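Local atomic coordinates of cytochrome P450 (Rhodococcus erythropolis, PDB entry 3WEC), a protein that probably uses heme-activated oxygen to hydroxylate the quinoline nitrogen of aurachin alkaloids, a step that gives these compounds their antibiotic activity. Residues 249-252 with 253-257; 173-176 with 177-181; 115-118 with 119-123; 290-293 with 294-297. One frame throughout, in Å; residues are numbered along the deposited sequence.

Contact 1: residues 249-252 with 253-257; sequences LITV and AGQET. With HEM (protoporphyrin IX containing Fe), chain B.
Leu249 and Ala253 meet one turn apart where helix 240-271, the long distal helix of P450s, passes over the heme. Among the backbone bonds, Ala253 N reaches Leu249 O at 2.6 Å, whereas the next, Gly254 N to Ile250 O, is weak at 3.3 Å. Val252 O then turns to Gln255 N, and its regular partner Glu256 N has drawn back to 4.2 Å. A water enters this gap, donating to Val252 O and accepting from Glu256 N, opening the helix locally. Chi1 of 49° sets Thr257 OG1 between its backbone N and carbonyl carbon, from where it meets Ala253 O in the Ala253 carbonyl plane at 2.9 Å. Ala253 O also accepts from a second water, which is bound to the heme iron at 2.5 Å. Apolar contacts face the porphyrin: Ala253 CB lies 3.5 Å from HEM CHD and 4.3 Å from Leu249 CD1, and Gly254 CA packs on HEM CMC at 3.4 Å. Ala253-Thr257 (AGQET) matches the P450 motif whose opened turn is the oxygen-binding groove in this family. Leu249, Ala253 and Thr257 also touch the bound aurachin intermediate. Behind the groove, Thr251 and Gln255 pack against helices 155-165 and 172-182.

Contact 2: residues 173-176 with 177-181; sequences GRFS and EWSNL
Gly173 O accepts from Glu177 N, and Arg174 O from Trp178 N at 2.9 Å, in a regular alpha-helical progression along helix 172-182, the F helix of the P450 fold. Two residues further on, Asn180 N bonds to Ser176 O. Between them Phe175 O carries two bonds from a single residue: Ser179 N at 2.8 Å and Ser179 OG at 2.6 Å, which reach the oxygen from opposite faces of its carbonyl plane. Chi1 of -70° in Ser179 sets the hydroxyl back toward the preceding turn, and Ser179 OG hangs 3.2 Å above the plane of the Phe175 ring, offset to its rim. On another flank Arg174 and Trp178 run side by side. Arg174 CB stands over the six-membered ring of Trp178, 4.2 Å from its centroid and 15° off the normal, a CH-pi contact. Farther out, the ring atom Trp178 CH2 rests over one face of the Arg174 guanidinium while the two planes diverge by 63°, so they do not stack flat. The far end of Arg174 is held by a salt bridge to Asp171. Trp178 NE1 has a weak bond to Glu206, and its ring meets Tyr210 at a slant. Thus Trp178 faces helix 194-216, while Phe175 and Ser179 turn to helices 155-165 and 240-271.

Contact 3: residues 115-118 with 119-123; sequences VSDA and FTRST
Asp117 and Arg121 form an i to i+4 salt bridge along the last turn of helix 107-121, the C helix of the P450 fold, just before the chain leaves the helix. Asp117 OD1 offers its syn lone pair to Arg121 NE at 3.1 Å. The carboxylate and guanidinium planes are only 26° apart, and the acid sits at the edge of the guanidinium, slightly tilted from its plane. With chi1 at 174°, Asp117 swings its carboxylate toward the C-terminal side, where the extended Arg121 chain runs alongside it. The other carboxylate oxygen, OD2, bonds to His233, so both oxygens of the acid have a partner, and its rotation is probably restrained.

The backbone bonding weakens toward the helix end. Phe119 N still reaches Val115 O at 2.8 Å, but Arg121 N to Asp117 O is a weak bond of 3.5 Å. Ser122 likewise gives Ala118 O two weak bonds, one from its N and one from its OG. Thr123 OG1 then folds back to Phe119 O at 2.8 Å, which lays Thr123 CG2 3.7 Å above the plane of the Phe119 ring, toward its rim. Ser122 and Ala118 lean on helix 224-230, and Arg227 of that helix bonds to Arg121 O.

Phe119 points inward, touching both the heme and Ile250. The same helix brings His108 and Arg112 to the heme through hydrogen bonds, so this is the C-helix wall of the P450 heme pocket, with the Asp117-Arg121 pair on its last turn.

Contact 4: residues 290-293 with 294-297; sequences VAEV and LRFE
Glu292 and Arg295 are the Glu and Arg of the P450 ExxR motif, joined by two bonds on helix 286-296, the K helix. Arg295 NE donates to Glu292 OE1 at 2.8 Å, and Arg295 NH2 to Glu292 OE2 at 2.9 Å, so the guanidinium grips the carboxylate side-on. Both oxygens lie in the guanidinium plane, yet the nitrogens come from above the carboxylate, since the two planes are turned 48° apart. The bend at chi2 (69°) of Glu292 curls its acid back alongside the arginine. Both groups are buried and well supplied: Glu292 OE2 also takes a salt bridge from Arg346 and a bond from Ser343 N, and Arg295 NH1 donates to the carbonyls of Asn332 and Gly339. Arg346 completes the Glu-Arg-Arg triad of the family. In the backbone, Phe296 N reaches Glu292 O at 2.7 Å and Glu297 N reaches Val293 O at 2.6 Å, closing the helix. Glu297 OE1 takes a salt bridge from Arg400 and a hydrogen bond with Tyr27 OH. Apolar packing is simpler, Val290 CG1 lying 4.1 Å from Leu294 CD1. These two turn to helix 364-381, while Val293 and Phe296 touch helix 240-271.

Overall arrangement
Following the chain, contact 3 comes first, then contact 2, contact 1 and contact 4; each closes a turn of its own helix, and none nests within or crosses another. Contact 1, on the long central helix, joins contacts 2 and 3. Its Ile250 CD1 packs 3.4 Å from Phe119 CD1 of contact 3, while Thr251 lies against Phe175 and Ser179 of contact 2. Contacts 2 and 3 stay about 11 Å apart at their nearest atoms. Contact 4 comes within about 6 Å of contact 1 without touching, and lies across the chain's centre from contact 2. Helices 107-121, 240-271 and 286-296 all border the heme, the last through Leu294, its side chain about 4 Å away at the nearest atoms.

Contact 1: residues 249-252 with 253-257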
loop_
_atom_site.group_PDB
_atom_site.type_symbol
_atom_site.label_atom_id
_atom_site.label_comp_id
_atom_site.label_asym_id
_atom_site.label_seq_id
_atom_site.Cartn_x
_atom_site.Cartn_y
_atom_site.Cartn_z
ATOM N N LEU A 249 -4.055 1.836 11.753
ATOM C CA LEU A 249 -4.124 1.097 10.485
ATOM C C LEU A 249 -3.971 2.072 9.318
ATOM O O LEU A 249 -3.199 1.859 8.358
ATOM C CB LEU A 249 -5.429 0.295 10.376
ATOM C CG LEU A 249 -5.894 -0.028 8.957
ATOM C CD1 LEU A 249 -4.922 -1.092 8.423
ATOM C CD2 LEU A 249 -7.298 -0.603 8.949
ATOM N N ILE A 250 -4.711 3.162 9.421
ATOM C CA ILE A 250 -4.634 4.249 8.487
ATOM C C ILE A 250 -3.265 4.922 8.407
ATOM O O ILE A 250 -2.827 5.261 7.314
ATOM C CB ILE A 250 -5.784 5.187 8.750
ATOM C CG1 ILE A 250 -7.022 4.467 8.083
ATOM C CG2 ILE A 250 -5.457 6.583 8.250
ATOM C CD1 ILE A 250 -8.166 5.334 7.741
ATOM N N THR A 251 -2.578 5.060 9.531
ATOM C CA THR A 251 -1.215 5.605 9.533
ATOM C C THR A 251 -0.203 4.682 8.848
ATOM O O THR A 251 0.827 5.184 8.330
ATOM C CB THR A 251 -0.749 5.842 10.948
ATOM O OG1 THR A 251 -1.627 6.784 11.571
ATOM C CG2 THR A 251 0.763 6.407 11.001
ATOM N N VAL A 252 -0.430 3.352 8.884
ATOM C CA VAL A 252 0.482 2.406 8.260
ATOM C C VAL A 252 0.031 2.234 6.765
ATOM O O VAL A 252 0.820 2.376 5.801
ATOM C CB VAL A 252 0.399 1.034 8.962
ATOM C CG1 VAL A 252 1.258 0.045 8.192
ATOM C CG2 VAL A 252 0.774 1.040 10.459
ATOM N N ALA A 253 -1.250 1.893 6.584
ATOM C CA ALA A 253 -1.786 1.683 5.271
ATOM C C ALA A 253 -1.365 2.715 4.254
ATOM O O ALA A 253 -0.866 2.343 3.213
ATOM C CB ALA A 253 -3.337 1.432 5.300
ATOM N N GLY A 254 -1.439 3.994 4.563
ATOM C CA GLY A 254 -1.185 5.047 3.543
ATOM C C GLY A 254 0.228 5.585 3.376
ATOM O O GLY A 254 0.488 6.454 2.519
ATOM N N GLN A 255 1.156 5.090 4.179
ATOM C CA GLN A 255 2.526 5.581 4.092
ATOM C C GLN A 255 3.367 4.938 2.968
ATOM O O GLN A 255 3.725 5.598 2.027
ATOM C CB GLN A 255 3.243 5.354 5.420
ATOM C CG GLN A 255 2.994 6.369 6.510
ATOM C CD GLN A 255 3.961 6.154 7.709
ATOM O OE1 GLN A 255 3.685 5.369 8.686
ATOM N NE2 GLN A 255 5.090 6.798 7.618
ATOM N N GLU A 256 3.707 3.647 3.080
ATOM C CA GLU A 256 4.693 3.084 2.154
ATOM C C GLU A 256 4.113 2.800 0.790
ATOM O O GLU A 256 4.844 2.829 -0.182
ATOM C CB GLU A 256 5.421 1.846 2.715
ATOM C CG GLU A 256 6.843 2.187 3.171
ATOM C CD GLU A 256 7.451 1.084 3.990
ATOM O OE1 GLU A 256 6.906 -0.058 3.940
ATOM O OE2 GLU A 256 8.462 1.349 4.703
ATOM N N THR A 257 2.815 2.528 0.733
ATOM C CA THR A 257 2.111 2.422 -0.534
ATOM C C THR A 257 2.271 3.742 -1.318
ATOM O O THR A 257 2.555 3.710 -2.503
ATOM C CB THR A 257 0.585 2.169 -0.343
ATOM O OG1 THR A 257 0.056 3.121 0.611
ATOM C CG2 THR A 257 0.353 0.772 0.136
HETATM C CHA HEM B . -6.349 -2.075 1.524
HETATM C CHB HEM B . -3.265 -0.782 -2.152
HETATM C CHC HEM B . -3.160 3.822 -0.453
HETATM C CHD HEM B . -6.134 2.428 3.382
HETATM C C1A HEM B . -5.449 -2.043 0.393
HETATM C C2A HEM B . -5.069 -3.305 -0.323
HETATM C C3A HEM B . -4.182 -2.895 -1.386
HETATM C C4A HEM B . -4.078 -1.450 -1.198
HETATM C CMA HEM B . -3.496 -3.793 -2.442
HETATM C CAA HEM B . -5.478 -4.772 -0.137
HETATM C CBA HEM B . -6.767 -4.890 -0.972
HETATM C CGA HEM B . -7.212 -6.356 -1.133
HETATM O O1A HEM B . -6.882 -7.245 -0.292
HETATM O O2A HEM B . -7.966 -6.640 -2.107
HETATM C C1B HEM B . -2.966 0.635 -1.965
HETATM C C2B HEM B . -2.196 1.315 -3.003
HETATM C C3B HEM B . -2.160 2.644 -2.455
HETATM C C4B HEM B . -2.905 2.592 -1.203
HETATM C CMB HEM B . -1.538 0.819 -4.261
HETATM C CAB HEM B . -1.465 3.773 -3.127
HETATM C CBB HEM B . -0.714 4.576 -2.417
HETATM C C1C HEM B . -4.001 3.859 0.724
HETATM C C2C HEM B . -4.091 5.035 1.590
HETATM C C3C HEM B . -4.958 4.590 2.702
HETATM C C4C HEM B . -5.315 3.205 2.466
HETATM C CMC HEM B . -3.416 6.354 1.334
HETATM C CAC HEM B . -5.394 5.342 3.924
HETATM C CBC HEM B . -5.247 6.643 4.043
HETATM C C1D HEM B . -6.416 0.994 3.243
HETATM C C2D HEM B . -7.366 0.343 4.143
HETATM C C3D HEM B . -7.441 -1.031 3.611
HETATM C C4D HEM B . -6.574 -0.959 2.424
HETATM C CMD HEM B . -8.019 0.935 5.371
HETATM C CAD HEM B . -8.221 -2.196 4.150
HETATM C CBD HEM B . -9.528 -2.261 3.324
HETATM C CGD HEM B . -10.436 -3.366 3.752
HETATM O O1D HEM B . -11.677 -3.134 3.689
HETATM O O2D HEM B . -9.933 -4.464 4.159
HETATM N NA HEM B . -4.932 -0.816 -0.201
HETATM N NB HEM B . -3.452 1.380 -0.927
HETATM N NC HEM B . -4.780 2.764 1.204
HETATM N ND HEM B . -5.986 0.240 2.190
HETATM FE FE HEM B . -4.646 0.909 0.721
HETATM O O HOH W 1 3.610 2.026 5.613
HETATM O O HOH W 2 -2.432 0.370 1.696
#

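Contact 2: residues 173-176 with 177-181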
loop_
_atom_site.group_PDB
_atom_site.type_symbol
_atom_site.label_atom_id
_atom_site.label_comp_id
_atom_site.label_asym_id
_atom_site.label_seq_id
_atom_site.Cartn_x
_atom_site.Cartn_y
_atom_site.Cartn_z
ATOM N N GLY A 173 5.493 16.458 15.464
ATOM C CA GLY A 173 6.784 15.821 15.693
ATOM C C GLY A 173 6.631 14.385 16.182
ATOM O O GLY A 173 7.324 13.489 15.688
ATOM N N ARG A 174 5.707 14.146 17.115
ATOM C CA ARG A 174 5.502 12.800 17.691
ATOM C C ARG A 174 4.875 11.850 16.650
ATOM O O ARG A 174 5.307 10.709 16.472
ATOM C CB ARG A 174 4.680 12.857 19.009
ATOM C CG ARG A 174 5.516 12.936 20.300
ATOM C CD ARG A 174 4.833 13.600 21.506
ATOM N NE ARG A 174 4.121 12.648 22.370
ATOM C CZ ARG A 174 2.852 12.776 22.795
ATOM N NH1 ARG A 174 2.104 13.837 22.478
ATOM N NH2 ARG A 174 2.316 11.821 23.541
ATOM N N PHE A 175 3.848 12.335 15.966
ATOM C CA PHE A 175 3.218 11.588 14.912
ATOM C C PHE A 175 4.162 11.203 13.763
ATOM O O PHE A 175 4.115 10.067 13.258
ATOM C CB PHE A 175 2.028 12.369 14.367
ATOM C CG PHE A 175 1.381 11.714 13.223
ATOM C CD1 PHE A 175 0.408 10.729 13.430
ATOM C CD2 PHE A 175 1.780 12.015 11.911
ATOM C CE1 PHE A 175 -0.185 10.081 12.344
ATOM C CE2 PHE A 175 1.186 11.366 10.837
ATOM C CZ PHE A 175 0.221 10.394 11.053
ATOM N N SER A 176 4.981 12.148 13.328
ATOM C CA SER A 176 5.916 11.907 12.254
ATOM C C SER A 176 6.978 10.888 12.687
ATOM O O SER A 176 7.393 10.056 11.896
ATOM C CB SER A 176 6.562 13.229 11.828
ATOM O OG SER A 176 7.638 12.981 10.967
ATOM N N GLU A 177 7.418 10.932 13.938
ATOM C CA GLU A 177 8.333 9.881 14.424
ATOM C C GLU A 177 7.686 8.484 14.486
ATOM O O GLU A 177 8.178 7.517 13.870
ATOM C CB GLU A 177 8.910 10.237 15.782
ATOM C CG GLU A 177 10.225 11.022 15.694
ATOM C CD GLU A 177 10.731 11.379 17.068
ATOM O OE1 GLU A 177 9.931 11.247 18.047
ATOM O OE2 GLU A 177 11.917 11.798 17.179
ATOM N N TRP A 178 6.566 8.377 15.198
ATOM C CA TRP A 178 5.758 7.146 15.121
ATOM C C TRP A 178 5.592 6.675 13.683
ATOM O O TRP A 178 5.696 5.468 13.361
ATOM C CB TRP A 178 4.398 7.319 15.826
ATOM C CG TRP A 178 4.476 7.494 17.326
ATOM C CD1 TRP A 178 5.375 6.895 18.210
ATOM C CD2 TRP A 178 3.610 8.324 18.189
ATOM N NE1 TRP A 178 5.153 7.303 19.489
ATOM C CE2 TRP A 178 4.103 8.145 19.553
ATOM C CE3 TRP A 178 2.507 9.147 17.972
ATOM C CZ2 TRP A 178 3.521 8.790 20.644
ATOM C CZ3 TRP A 178 1.931 9.796 19.070
ATOM C CH2 TRP A 178 2.420 9.611 20.382
ATOM N N SER A 179 5.330 7.611 12.790
ATOM C CA SER A 179 4.839 7.195 11.436
ATOM C C SER A 179 6.002 6.565 10.701
ATOM O O SER A 179 5.861 5.638 9.926
ATOM C CB SER A 179 4.291 8.385 10.657
ATOM O OG SER A 179 3.084 8.788 11.265
ATOM N N ASN A 180 7.175 7.021 11.062
ATOM C CA ASN A 180 8.375 6.465 10.545
ATOM C C ASN A 180 8.684 5.021 11.037
ATOM O O ASN A 180 9.017 4.152 10.238
ATOM C CB ASN A 180 9.471 7.438 10.960
ATOM C CG ASN A 180 10.753 7.132 10.315
ATOM O OD1 ASN A 180 11.027 7.620 9.200
ATOM N ND2 ASN A 180 11.579 6.338 10.992
ATOM N N LEU A 181 8.691 4.788 12.361
ATOM C CA LEU A 181 8.838 3.451 12.930
ATOM C C LEU A 181 7.700 2.524 12.436
ATOM O O LEU A 181 7.894 1.328 12.180
ATOM C CB LEU A 181 8.722 3.552 14.433
ATOM C CG LEU A 181 9.976 4.018 15.258
ATOM C CD1 LEU A 181 11.236 3.679 14.514
ATOM C CD2 LEU A 181 9.875 5.482 15.662
#

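Contact 3: residues 115-118 with 119-123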
loop_
_atom_site.group_PDB
_atom_site.type_symbol
_atom_site.label_atom_id
_atom_site.label_comp_id
_atom_site.label_asym_id
_atom_site.label_seq_id
_atom_site.Cartn_x
_atom_site.Cartn_y
_atom_site.Cartn_z
ATOM N N VAL A 115 -16.070 2.912 9.553
ATOM C CA VAL A 115 -14.824 3.593 9.254
ATOM C C VAL A 115 -14.920 4.412 7.956
ATOM O O VAL A 115 -14.640 5.606 7.958
ATOM C CB VAL A 115 -13.669 2.593 9.228
ATOM C CG1 VAL A 115 -12.423 3.218 8.652
ATOM C CG2 VAL A 115 -13.419 2.031 10.622
ATOM N N SER A 116 -15.387 3.809 6.871
ATOM C CA SER A 116 -15.436 4.536 5.614
ATOM C C SER A 116 -16.409 5.692 5.641
ATOM O O SER A 116 -16.281 6.606 4.821
ATOM C CB SER A 116 -15.823 3.622 4.465
ATOM O OG SER A 116 -17.034 2.966 4.748
ATOM N N ASP A 117 -17.411 5.645 6.536
ATOM C CA ASP A 117 -18.341 6.787 6.655
ATOM C C ASP A 117 -17.531 7.993 7.230
ATOM O O ASP A 117 -17.497 9.097 6.662
ATOM C CB ASP A 117 -19.601 6.397 7.472
ATOM C CG ASP A 117 -20.519 7.565 7.758
ATOM O OD1 ASP A 117 -20.075 8.720 7.614
ATOM O OD2 ASP A 117 -21.732 7.355 8.090
ATOM N N ALA A 118 -16.804 7.754 8.317
ATOM C CA ALA A 118 -15.974 8.812 8.877
ATOM C C ALA A 118 -14.850 9.222 7.930
ATOM O O ALA A 118 -14.424 10.382 7.919
ATOM C CB ALA A 118 -15.406 8.371 10.198
ATOM N N PHE A 119 -14.353 8.273 7.156
ATOM C CA PHE A 119 -13.096 8.501 6.425
ATOM C C PHE A 119 -13.350 9.483 5.261
ATOM O O PHE A 119 -12.529 10.366 4.971
ATOM C CB PHE A 119 -12.474 7.221 5.884
ATOM C CG PHE A 119 -11.160 7.457 5.180
ATOM C CD1 PHE A 119 -9.981 7.573 5.919
ATOM C CD2 PHE A 119 -11.086 7.521 3.804
ATOM C CE1 PHE A 119 -8.756 7.795 5.282
ATOM C CE2 PHE A 119 -9.868 7.731 3.149
ATOM C CZ PHE A 119 -8.699 7.879 3.881
ATOM N N THR A 120 -14.504 9.309 4.644
ATOM C CA THR A 120 -14.929 10.098 3.526
ATOM C C THR A 120 -15.221 11.535 3.956
ATOM O O THR A 120 -14.854 12.474 3.275
ATOM C CB THR A 120 -16.177 9.464 2.905
ATOM O OG1 THR A 120 -17.146 9.347 3.939
ATOM C CG2 THR A 120 -15.871 8.055 2.409
ATOM N N ARG A 121 -15.861 11.705 5.099
ATOM C CA ARG A 121 -16.170 13.013 5.627
ATOM C C ARG A 121 -14.930 13.800 5.962
ATOM O O ARG A 121 -14.981 15.027 6.016
ATOM C CB ARG A 121 -16.990 12.875 6.888
ATOM C CG ARG A 121 -18.352 12.292 6.651
ATOM C CD ARG A 121 -19.044 12.023 7.982
ATOM N NE ARG A 121 -20.468 11.801 7.816
ATOM C CZ ARG A 121 -21.347 12.751 7.522
ATOM N NH1 ARG A 121 -20.930 13.999 7.312
ATOM N NH2 ARG A 121 -22.643 12.455 7.409
ATOM N N SER A 122 -13.835 13.086 6.209
ATOM C CA SER A 122 -12.537 13.668 6.524
ATOM C C SER A 122 -11.666 13.770 5.305
ATOM O O SER A 122 -10.477 14.118 5.420
ATOM C CB SER A 122 -11.769 12.767 7.501
ATOM O OG SER A 122 -12.391 12.771 8.760
ATOM N N THR A 123 -12.194 13.382 4.150
ATOM C CA THR A 123 -11.336 13.390 2.943
ATOM C C THR A 123 -12.055 14.043 1.770
ATOM O O THR A 123 -11.878 13.620 0.648
ATOM C CB THR A 123 -10.764 11.971 2.565
ATOM O OG1 THR A 123 -11.828 11.027 2.394
ATOM C CG2 THR A 123 -9.829 11.434 3.630
#

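Contact 4: residues 290-293 with 294-297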
loop_
_atom_site.group_PDB
_atom_site.type_symbol
_atom_site.label_atom_id
_atom_site.label_comp_id
_atom_site.label_asym_id
_atom_site.label_seq_id
_atom_site.Cartn_x
_atom_site.Cartn_y
_atom_site.Cartn_z
ATOM N N VAL A 290 -1.593 8.548 -13.678
ATOM C CA VAL A 290 -1.453 8.070 -12.317
ATOM C C VAL A 290 -1.881 6.593 -12.219
ATOM O O VAL A 290 -1.112 5.753 -11.749
ATOM C CB VAL A 290 -2.235 8.968 -11.341
ATOM C CG1 VAL A 290 -2.471 8.244 -10.016
ATOM C CG2 VAL A 290 -1.489 10.260 -11.129
ATOM N N ALA A 291 -3.087 6.285 -12.705
ATOM C CA ALA A 291 -3.579 4.905 -12.842
ATOM C C ALA A 291 -2.585 3.982 -13.566
ATOM O O ALA A 291 -2.479 2.791 -13.237
ATOM C CB ALA A 291 -4.914 4.926 -13.582
ATOM N N GLU A 292 -1.873 4.538 -14.546
ATOM C CA GLU A 292 -0.883 3.816 -15.346
ATOM C C GLU A 292 0.419 3.529 -14.589
ATOM O O GLU A 292 0.913 2.397 -14.627
ATOM C CB GLU A 292 -0.580 4.556 -16.660
ATOM C CG GLU A 292 0.465 3.848 -17.537
ATOM C CD GLU A 292 0.002 2.518 -18.164
ATOM O OE1 GLU A 292 -1.043 1.940 -17.792
ATOM O OE2 GLU A 292 0.701 2.038 -19.072
ATOM N N VAL A 293 0.983 4.538 -13.930
ATOM C CA VAL A 293 2.089 4.309 -13.001
ATOM C C VAL A 293 1.697 3.150 -12.068
ATOM O O VAL A 293 2.400 2.125 -11.963
ATOM C CB VAL A 293 2.425 5.628 -12.231
ATOM C CG1 VAL A 293 3.449 5.429 -11.143
ATOM C CG2 VAL A 293 2.902 6.708 -13.204
ATOM N N LEU A 294 0.534 3.277 -11.449
ATOM C CA LEU A 294 0.105 2.332 -10.409
ATOM C C LEU A 294 -0.047 0.935 -10.996
ATOM O O LEU A 294 0.245 -0.067 -10.300
ATOM C CB LEU A 294 -1.203 2.780 -9.734
ATOM C CG LEU A 294 -1.186 3.856 -8.648
ATOM C CD1 LEU A 294 -2.568 4.426 -8.444
ATOM C CD2 LEU A 294 -0.670 3.409 -7.299
ATOM N N ARG A 295 -0.463 0.884 -12.270
ATOM C CA ARG A 295 -0.540 -0.372 -13.026
ATOM C C ARG A 295 0.849 -0.952 -13.367
ATOM O O ARG A 295 1.109 -2.125 -13.097
ATOM C CB ARG A 295 -1.373 -0.233 -14.310
ATOM C CG ARG A 295 -1.634 -1.581 -14.961
ATOM C CD ARG A 295 -2.057 -1.479 -16.428
ATOM N NE ARG A 295 -1.091 -0.872 -17.344
ATOM C CZ ARG A 295 -0.038 -1.489 -17.906
ATOM N NH1 ARG A 295 0.255 -2.754 -17.633
ATOM N NH2 ARG A 295 0.728 -0.833 -18.766
ATOM N N PHE A 296 1.694 -0.121 -13.984
ATOM C CA PHE A 296 3.054 -0.486 -14.432
ATOM C C PHE A 296 3.997 -0.745 -13.264
ATOM O O PHE A 296 4.844 -1.617 -13.335
ATOM C CB PHE A 296 3.634 0.644 -15.316
ATOM C CG PHE A 296 4.849 0.255 -16.101
ATOM C CD1 PHE A 296 4.752 -0.551 -17.227
ATOM C CD2 PHE A 296 6.109 0.738 -15.741
ATOM C CE1 PHE A 296 5.901 -0.893 -17.970
ATOM C CE2 PHE A 296 7.253 0.388 -16.474
ATOM C CZ PHE A 296 7.144 -0.417 -17.604
ATOM N N GLU A 297 3.896 0.051 -12.205
ATOM C CA GLU A 297 4.793 -0.137 -11.077
ATOM C C GLU A 297 4.017 -0.008 -9.761
ATOM O O GLU A 297 4.134 1.002 -9.078
ATOM C CB GLU A 297 5.955 0.868 -11.111
ATOM C CG GLU A 297 7.029 0.616 -12.175
ATOM C CD GLU A 297 8.047 -0.439 -11.792
ATOM O OE1 GLU A 297 7.850 -1.143 -10.781
ATOM O OE2 GLU A 297 9.053 -0.601 -12.533
#